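Local coordinates for UPF0249 protein EF_3048 (Enterococcus faecalis, PDB 2I5I) that probably deacetylates acetylated carbohydrates, a step in oligosaccharide breakdown, as a magnesium-dependent homodimeric hydrolase of the YdjC family, at residues 4-9 against 253-258; 198-202 against 247-253; 135-141 against 166-171. All blocks are in the same frame, centred on the assembly; numbering follows the deposited sequence.

Interactions 1 and 2 form one continuous region, their centres about 10 Å apart. Interaction 1 pairs the first and last strands in chain order of the parallel sheet, and interaction 2 packs helices 191-203 and 242-250 over one face of it. Ile253 belongs to both, Leu7 CD2 meets Leu198 CD2 at 3.6 Å, and Lys5 NZ lies 2.5 Å from Val201 O, a probable hydrogen bond. Interaction 3 stands apart, its centre about 23 Å from that of interaction 1 and 29 Å from that of interaction 2. Its Lys136 side chain is about 11 Å from that of His130, the predicted magnesium ligand; the others lie away from this site. Interactions 2 and 3 nest within the chain loop closed by interaction 1.

Interaction 1: 4-9 against 253-258; sequences NKKLII and ILLANY
Leu7 CB against Ile253 CG2 and Ile9 CD1 against Leu255 CD2, each at 3.5 Å, make the apolar centre of two parallel strands. Leu7 (chi1 t) and Leu255 (chi1 m) point here; branched aliphatic chains suit this largely buried space. On the face of Lys6 and Leu254, Ile8 CD1 makes a CH-pi contact 4.0 Å from the Tyr258 ring centroid, and small Ala256 admits Ile115 of the second subunit. Residues 6-8 and 254-255 are extended (phi -86 to -117°, psi 115 to 123°); Lys6 pairs with Leu254 and Leu7 with Leu255, the short strand axes 4.4 Å apart at -46°. Leu254 N donates to Lys5 O (3.0 Å), Leu7 N to Leu254 O (2.9 Å) and Ala256 N to Leu7 O (2.8 Å). At the polar edge Lys6 NZ donates to Asn4 OD1 (3.0 Å) and salt-bridges Glu207 and, in the second subunit, Asp111, which also accepts from Asn4 ND2. Parallel pairing of the chain's first and last strands typifies a beta/alpha sheet, consistent with this clan's irregular barrel-like fold.

Interaction 2: 198-202 against 247-253; sequences LDMVV and AIEERGI
A salt bridge joins the two segments: Arg251 NE and NH2 both donate to Asp199 OD1, each at 2.6 Å, with the carboxylate oxygen near the plane of the guanidinium at its edge. Arg251 follows the last turn of helix 242-250, which closes in a Schellman motif with Gly252 as its positive-phi residue (68/14); without a side chain, glycine adopts this conformation at little cost. Ile253 N returns to Ile248 O (3.1 Å) and Gly252 N to Glu249 O (2.9 Å). The chain then heads into strand 254-256, the usual succession of a beta/alpha fold. The third guanidinium nitrogen, Arg251 NH1, reaches back to Ala247 O (3.3 Å), so the arginine (chi1 m, extended through chi3, with chi4 near 67° turning the guanidinium) ties its own helix to helix 191-203.

Residues 198-202 are regular alpha helix (Val202 N to Leu198 O, 2.9 Å). The nearest CA pairs are Leu198 with Ile248 (7.1 Å) and Val202 with Arg251 (7.0 Å). Leu198 (chi1 m, chi2 t) is the largest contributor, long enough to span the gap between helices: its CD1 meets Ala247 CB at 3.6 Å, its CD2 meets Ile248 CG1 at 3.7 Å, and its CB lies 3.7 Å from Arg251 CD. Beneath, Leu7 of strand 6-11 touches both Leu198 and Ile253. One turn on, Val202 CG2 packs against Arg251 CB (3.5 Å) and Ile253 CD1 (3.9 Å).

Interaction 3: 135-141 against 166-171; sequences GKNKKLL and DYLELY
This is a partly buried contact between the start of helix 138-151 and the helically coiled loop that follows this helix before strand 179-181, with an aromatic ring at its middle and a salt bridge at its solvent-facing edge. Residues 167-171 coil like a helix but lack its continuous i+4 bonding; Leu170 N to Tyr167 O and Tyr171 N to Leu168 O, both 3.0 Å, are i+3 to i bonds, as in 3-10 turns. The nearest CA pair is Lys138 with Tyr167, at 6.8 Å.

Tyr167 (chi1 m, chi2 near -5°) contributes the largest share of buried surface of any residue. Its OH donates to Gly135 O at 3.2 Å, the phenol reaching the carbonyl just ahead of the helix. Leu141 (chi1 t, chi2 p), which points toward the loop, places CD2 3.6 Å from Tyr167 CG and 3.8 Å from Leu170 CD1, while its CD1 lies 4.2 Å from Tyr171 CE1. Lys138 serves twice: its CG packs 3.5 Å from Tyr167 CE1 and 3.8 Å from Leu170 CD1, and its NZ forms a very short salt bridge to Asp166 OD2, 2.5 Å. A long flexible lysine suits this exposed position, covering apolar groups with its stem while its ammonium reaches Asp166.

The helix begins with Asn137 at the N-cap (chi1 p), its OD1 accepting from Leu140 N at 2.8 Å and, weakly, from Lys139 N at 3.1 Å. Asn137 ND2 is held by Glu98, and Tyr171 OH is hydrogen-bonded to the backbone O of Arg156 and N of Ala158. Leu140 packs on helices 94-97 and 103-117, and Leu170 and Tyr171 extend the contact along helix 138-151 to Leu145.

Interaction 1: 4-9 against 253-258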
# COMPACT_ATOMS: atom_id res chain seq x y z
N ASN A 4 -29.89 2.01 22.58
CA ASN A 4 -28.96 2.99 22.01
C ASN A 4 -29.52 3.53 20.70
O ASN A 4 -30.44 2.95 20.11
CB ASN A 4 -27.57 2.37 21.85
CG ASN A 4 -27.63 1.00 21.21
OD1 ASN A 4 -28.46 0.77 20.33
ND2 ASN A 4 -26.76 0.10 21.66
N LYS A 5 -28.97 4.66 20.26
CA LYS A 5 -29.40 5.30 19.02
C LYS A 5 -28.26 5.16 18.01
O LYS A 5 -27.12 5.50 18.35
CB LYS A 5 -29.77 6.76 19.21
CG LYS A 5 -30.77 6.99 20.34
CD LYS A 5 -32.18 7.12 19.77
CE LYS A 5 -33.25 7.16 20.85
NZ LYS A 5 -34.05 8.41 20.86
N LYS A 6 -28.59 4.65 16.83
CA LYS A 6 -27.54 4.48 15.81
C LYS A 6 -27.78 5.47 14.68
O LYS A 6 -28.85 5.51 14.06
CB LYS A 6 -27.54 3.04 15.30
CG LYS A 6 -27.23 2.04 16.41
CD LYS A 6 -27.38 0.64 15.83
CE LYS A 6 -28.58 -0.03 16.50
NZ LYS A 6 -28.11 -0.74 17.72
N LEU A 7 -26.75 6.28 14.43
CA LEU A 7 -26.83 7.37 13.49
C LEU A 7 -25.84 7.15 12.32
O LEU A 7 -24.64 7.11 12.53
CB LEU A 7 -26.51 8.71 14.14
CG LEU A 7 -26.50 9.91 13.20
CD1 LEU A 7 -27.86 10.09 12.52
CD2 LEU A 7 -26.14 11.21 13.91
N ILE A 8 -26.41 6.99 11.15
CA ILE A 8 -25.72 6.89 9.89
C ILE A 8 -25.73 8.29 9.29
O ILE A 8 -26.78 8.91 9.10
CB ILE A 8 -26.42 5.88 8.97
CG1 ILE A 8 -26.52 4.47 9.54
CG2 ILE A 8 -25.76 5.89 7.60
CD1 ILE A 8 -27.43 3.57 8.74
N ILE A 9 -24.56 8.84 9.03
CA ILE A 9 -24.31 10.11 8.38
C ILE A 9 -23.68 9.76 7.04
O ILE A 9 -22.56 9.29 6.93
CB ILE A 9 -23.42 11.04 9.21
CG1 ILE A 9 -23.99 11.23 10.61
CG2 ILE A 9 -23.20 12.38 8.54
CD1 ILE A 9 -23.24 12.13 11.54
N ILE A 253 -24.88 9.29 21.23
CA ILE A 253 -25.24 8.67 19.95
C ILE A 253 -24.08 7.89 19.35
O ILE A 253 -22.94 8.35 19.37
CB ILE A 253 -25.76 9.74 18.96
CG1 ILE A 253 -27.01 10.42 19.51
CG2 ILE A 253 -25.98 9.18 17.56
CD1 ILE A 253 -27.47 11.68 18.83
N LEU A 254 -24.41 6.71 18.83
CA LEU A 254 -23.47 5.79 18.20
C LEU A 254 -23.37 6.09 16.71
O LEU A 254 -24.39 6.04 16.02
CB LEU A 254 -23.87 4.32 18.34
CG LEU A 254 -23.83 3.68 19.72
CD1 LEU A 254 -24.27 2.23 19.66
CD2 LEU A 254 -22.43 3.84 20.32
N LEU A 255 -22.16 6.38 16.21
CA LEU A 255 -22.09 6.63 14.76
C LEU A 255 -21.91 5.33 14.00
O LEU A 255 -20.91 4.63 14.15
CB LEU A 255 -20.96 7.60 14.42
CG LEU A 255 -21.24 9.08 14.68
CD1 LEU A 255 -19.97 9.92 14.48
CD2 LEU A 255 -22.36 9.60 13.79
N ALA A 256 -22.89 5.02 13.15
CA ALA A 256 -22.94 3.74 12.47
C ALA A 256 -23.01 3.85 10.96
O ALA A 256 -23.03 4.92 10.36
CB ALA A 256 -24.19 3.01 12.99
N ASN A 257 -23.07 2.68 10.32
CA ASN A 257 -23.18 2.59 8.87
C ASN A 257 -24.22 1.53 8.53
O ASN A 257 -24.79 0.99 9.49
CB ASN A 257 -21.83 2.31 8.21
CG ASN A 257 -21.15 1.07 8.76
OD1 ASN A 257 -21.78 0.02 8.92
ND2 ASN A 257 -19.86 1.23 9.03
N TYR A 258 -24.48 1.27 7.26
CA TYR A 258 -25.53 0.30 6.91
C TYR A 258 -25.14 -1.14 7.18
O TYR A 258 -25.95 -2.05 6.95
CB TYR A 258 -25.97 0.46 5.45
CG TYR A 258 -27.07 1.46 5.20
CD1 TYR A 258 -26.85 2.83 5.15
CD2 TYR A 258 -28.38 1.05 4.99
CE1 TYR A 258 -27.85 3.76 4.92
CE2 TYR A 258 -29.39 1.96 4.75
CZ TYR A 258 -29.15 3.31 4.71
OH TYR A 258 -30.17 4.19 4.47

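Interaction 2: 198-202 against 247-253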
# COMPACT_ATOMS: atom_id res chain seq x y z
N LEU A 198 -29.86 16.20 15.90
CA LEU A 198 -29.36 15.23 16.89
C LEU A 198 -30.37 15.11 18.02
O LEU A 198 -30.70 14.04 18.52
CB LEU A 198 -27.98 15.64 17.39
CG LEU A 198 -26.83 15.60 16.38
CD1 LEU A 198 -25.54 16.13 17.01
CD2 LEU A 198 -26.64 14.18 15.85
N ASP A 199 -30.90 16.25 18.46
CA ASP A 199 -31.90 16.18 19.52
C ASP A 199 -33.10 15.37 19.07
O ASP A 199 -33.68 14.59 19.84
CB ASP A 199 -32.32 17.60 19.92
CG ASP A 199 -31.22 18.39 20.59
OD1 ASP A 199 -30.38 17.76 21.26
OD2 ASP A 199 -31.23 19.63 20.43
N MSE A 200 -33.47 15.54 17.80
CA MSE A 200 -34.58 14.76 17.23
C MSE A 200 -34.24 13.29 17.42
O MSE A 200 -35.07 12.50 17.87
CB MSE A 200 -34.85 15.09 15.77
CG MSE A 200 -35.65 16.36 15.50
SE MSE A 200 -35.80 16.71 13.73
CE MSE A 200 -37.19 17.85 13.72
N VAL A 201 -33.00 12.91 17.12
CA VAL A 201 -32.69 11.48 17.27
C VAL A 201 -32.84 11.04 18.71
O VAL A 201 -33.32 9.96 19.05
CB VAL A 201 -31.28 11.13 16.76
CG1 VAL A 201 -30.90 9.71 17.17
CG2 VAL A 201 -31.23 11.29 15.25
N VAL A 202 -32.38 11.89 19.61
CA VAL A 202 -32.37 11.49 21.01
C VAL A 202 -33.80 11.39 21.55
O VAL A 202 -34.09 10.64 22.48
CB VAL A 202 -31.57 12.49 21.86
CG1 VAL A 202 -31.97 12.39 23.32
CG2 VAL A 202 -30.08 12.24 21.70
N ALA A 247 -21.15 17.14 20.15
CA ALA A 247 -22.61 17.04 20.31
C ALA A 247 -23.08 15.59 20.25
O ALA A 247 -23.91 15.14 21.04
CB ALA A 247 -23.34 17.83 19.25
N ILE A 248 -22.53 14.84 19.29
CA ILE A 248 -22.93 13.43 19.18
C ILE A 248 -22.52 12.70 20.44
O ILE A 248 -23.25 11.90 21.03
CB ILE A 248 -22.34 12.85 17.89
CG1 ILE A 248 -23.15 13.30 16.66
CG2 ILE A 248 -22.17 11.34 17.93
CD1 ILE A 248 -22.34 13.52 15.41
N GLU A 249 -21.30 13.03 20.89
CA GLU A 249 -20.76 12.53 22.14
C GLU A 249 -21.70 12.79 23.33
O GLU A 249 -22.10 11.86 24.02
CB GLU A 249 -19.39 13.14 22.43
CG GLU A 249 -18.31 12.82 21.42
CD GLU A 249 -16.89 12.76 21.95
OE1 GLU A 249 -16.69 12.70 23.18
OE2 GLU A 249 -15.96 12.77 21.11
N GLU A 250 -22.05 14.05 23.55
CA GLU A 250 -22.87 14.49 24.67
C GLU A 250 -24.22 13.79 24.70
O GLU A 250 -24.89 13.72 25.73
CB GLU A 250 -23.07 16.01 24.61
CG GLU A 250 -24.44 16.55 24.97
N ARG A 251 -24.65 13.31 23.53
CA ARG A 251 -25.98 12.72 23.46
C ARG A 251 -25.91 11.20 23.45
O ARG A 251 -26.95 10.57 23.30
CB ARG A 251 -26.73 13.20 22.22
CG ARG A 251 -27.27 14.62 22.35
CD ARG A 251 -27.71 15.15 21.02
NE ARG A 251 -28.15 16.53 21.01
CZ ARG A 251 -27.41 17.61 21.23
NH1 ARG A 251 -26.12 17.51 21.50
NH2 ARG A 251 -27.97 18.81 21.19
N GLY A 252 -24.71 10.65 23.62
CA GLY A 252 -24.53 9.21 23.65
C GLY A 252 -24.80 8.54 22.32
O GLY A 252 -24.92 7.30 22.28
N ILE A 253 -24.88 9.29 21.23
CA ILE A 253 -25.24 8.67 19.95
C ILE A 253 -24.08 7.89 19.35
O ILE A 253 -22.94 8.35 19.37
CB ILE A 253 -25.76 9.74 18.96
CG1 ILE A 253 -27.01 10.42 19.51
CG2 ILE A 253 -25.98 9.18 17.56
CD1 ILE A 253 -27.47 11.68 18.83

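Interaction 3: 135-141 against 166-171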
# COMPACT_ATOMS: atom_id res chain seq x y z
N GLY A 135 -38.13 7.44 -3.99
CA GLY A 135 -39.19 7.90 -3.10
C GLY A 135 -40.11 8.89 -3.79
O GLY A 135 -40.92 9.57 -3.16
N LYS A 136 -40.02 8.99 -5.11
CA LYS A 136 -40.85 9.96 -5.82
C LYS A 136 -42.32 9.53 -5.84
O LYS A 136 -43.22 10.38 -5.84
CB LYS A 136 -40.36 10.12 -7.25
CG LYS A 136 -41.17 11.07 -8.13
CD LYS A 136 -41.45 12.39 -7.43
CE LYS A 136 -41.29 13.58 -8.36
NZ LYS A 136 -41.22 14.83 -7.53
N ASN A 137 -42.51 8.23 -5.88
CA ASN A 137 -43.80 7.56 -5.88
C ASN A 137 -43.59 6.08 -5.58
O ASN A 137 -42.49 5.53 -5.70
CB ASN A 137 -44.56 7.76 -7.19
CG ASN A 137 -44.02 7.08 -8.40
OD1 ASN A 137 -43.53 5.95 -8.37
ND2 ASN A 137 -44.07 7.73 -9.55
N LYS A 138 -44.65 5.41 -5.18
CA LYS A 138 -44.65 4.03 -4.73
C LYS A 138 -44.21 3.02 -5.77
O LYS A 138 -43.71 1.94 -5.40
CB LYS A 138 -46.08 3.70 -4.25
CG LYS A 138 -46.28 3.99 -2.78
CD LYS A 138 -47.67 4.53 -2.49
CE LYS A 138 -47.87 5.05 -1.08
NZ LYS A 138 -49.11 4.46 -0.50
N LYS A 139 -44.40 3.34 -7.04
CA LYS A 139 -44.06 2.48 -8.14
C LYS A 139 -42.54 2.42 -8.33
O LYS A 139 -41.95 1.37 -8.54
CB LYS A 139 -44.65 2.96 -9.46
CG LYS A 139 -46.16 2.87 -9.60
CD LYS A 139 -46.69 4.07 -10.36
N LEU A 140 -41.93 3.61 -8.30
CA LEU A 140 -40.47 3.70 -8.35
C LEU A 140 -39.87 3.03 -7.11
O LEU A 140 -39.00 2.17 -7.22
CB LEU A 140 -40.05 5.16 -8.50
CG LEU A 140 -40.21 5.73 -9.92
CD1 LEU A 140 -40.02 7.24 -9.97
CD2 LEU A 140 -39.22 5.08 -10.88
N LEU A 141 -40.32 3.41 -5.92
CA LEU A 141 -40.00 2.70 -4.70
C LEU A 141 -40.08 1.19 -4.82
O LEU A 141 -39.22 0.42 -4.39
CB LEU A 141 -41.00 3.09 -3.59
CG LEU A 141 -40.73 2.51 -2.21
CD1 LEU A 141 -39.27 2.70 -1.82
CD2 LEU A 141 -41.65 3.14 -1.17
N ASP A 166 -46.47 6.20 4.70
CA ASP A 166 -46.96 4.85 4.42
C ASP A 166 -46.04 4.11 3.46
O ASP A 166 -46.22 2.93 3.16
CB ASP A 166 -48.39 4.93 3.92
CG ASP A 166 -48.59 5.41 2.50
OD1 ASP A 166 -47.80 6.22 1.99
OD2 ASP A 166 -49.59 4.95 1.89
N TYR A 167 -45.02 4.79 2.95
CA TYR A 167 -44.05 4.10 2.08
C TYR A 167 -43.41 2.93 2.82
O TYR A 167 -43.16 1.85 2.28
CB TYR A 167 -42.97 5.07 1.63
CG TYR A 167 -43.26 5.96 0.45
CD1 TYR A 167 -44.41 5.88 -0.32
CD2 TYR A 167 -42.33 6.93 0.08
CE1 TYR A 167 -44.63 6.73 -1.40
CE2 TYR A 167 -42.53 7.78 -0.99
CZ TYR A 167 -43.69 7.67 -1.74
OH TYR A 167 -43.91 8.50 -2.81
N LEU A 168 -43.13 3.17 4.10
CA LEU A 168 -42.36 2.21 4.87
C LEU A 168 -43.11 0.92 5.10
O LEU A 168 -42.53 -0.15 5.33
CB LEU A 168 -41.91 2.84 6.19
CG LEU A 168 -40.41 3.23 6.11
CD1 LEU A 168 -40.30 4.55 5.36
CD2 LEU A 168 -39.77 3.29 7.48
N GLU A 169 -44.44 0.98 5.00
CA GLU A 169 -45.14 -0.31 5.20
C GLU A 169 -44.80 -1.29 4.07
O GLU A 169 -45.08 -2.49 4.16
CB GLU A 169 -46.63 -0.15 5.37
CG GLU A 169 -47.43 0.80 4.50
CD GLU A 169 -48.71 1.20 5.21
OE1 GLU A 169 -48.63 1.58 6.40
OE2 GLU A 169 -49.79 1.15 4.58
N LEU A 170 -44.23 -0.82 2.97
CA LEU A 170 -43.88 -1.65 1.85
C LEU A 170 -42.52 -2.32 1.97
O LEU A 170 -42.23 -3.20 1.17
CB LEU A 170 -43.83 -0.84 0.54
CG LEU A 170 -44.96 0.19 0.40
CD1 LEU A 170 -44.79 1.00 -0.87
CD2 LEU A 170 -46.30 -0.52 0.47
N TYR A 171 -41.73 -1.86 2.94
CA TYR A 171 -40.36 -2.37 3.01
C TYR A 171 -40.30 -3.82 3.47
O TYR A 171 -39.63 -4.65 2.85
CB TYR A 171 -39.51 -1.50 3.97
CG TYR A 171 -38.95 -0.25 3.32
CD1 TYR A 171 -39.80 0.75 2.85
CD2 TYR A 171 -37.58 -0.09 3.17
CE1 TYR A 171 -39.30 1.89 2.26
CE2 TYR A 171 -37.05 1.06 2.58
CZ TYR A 171 -37.92 2.03 2.13
OH TYR A 171 -37.45 3.17 1.54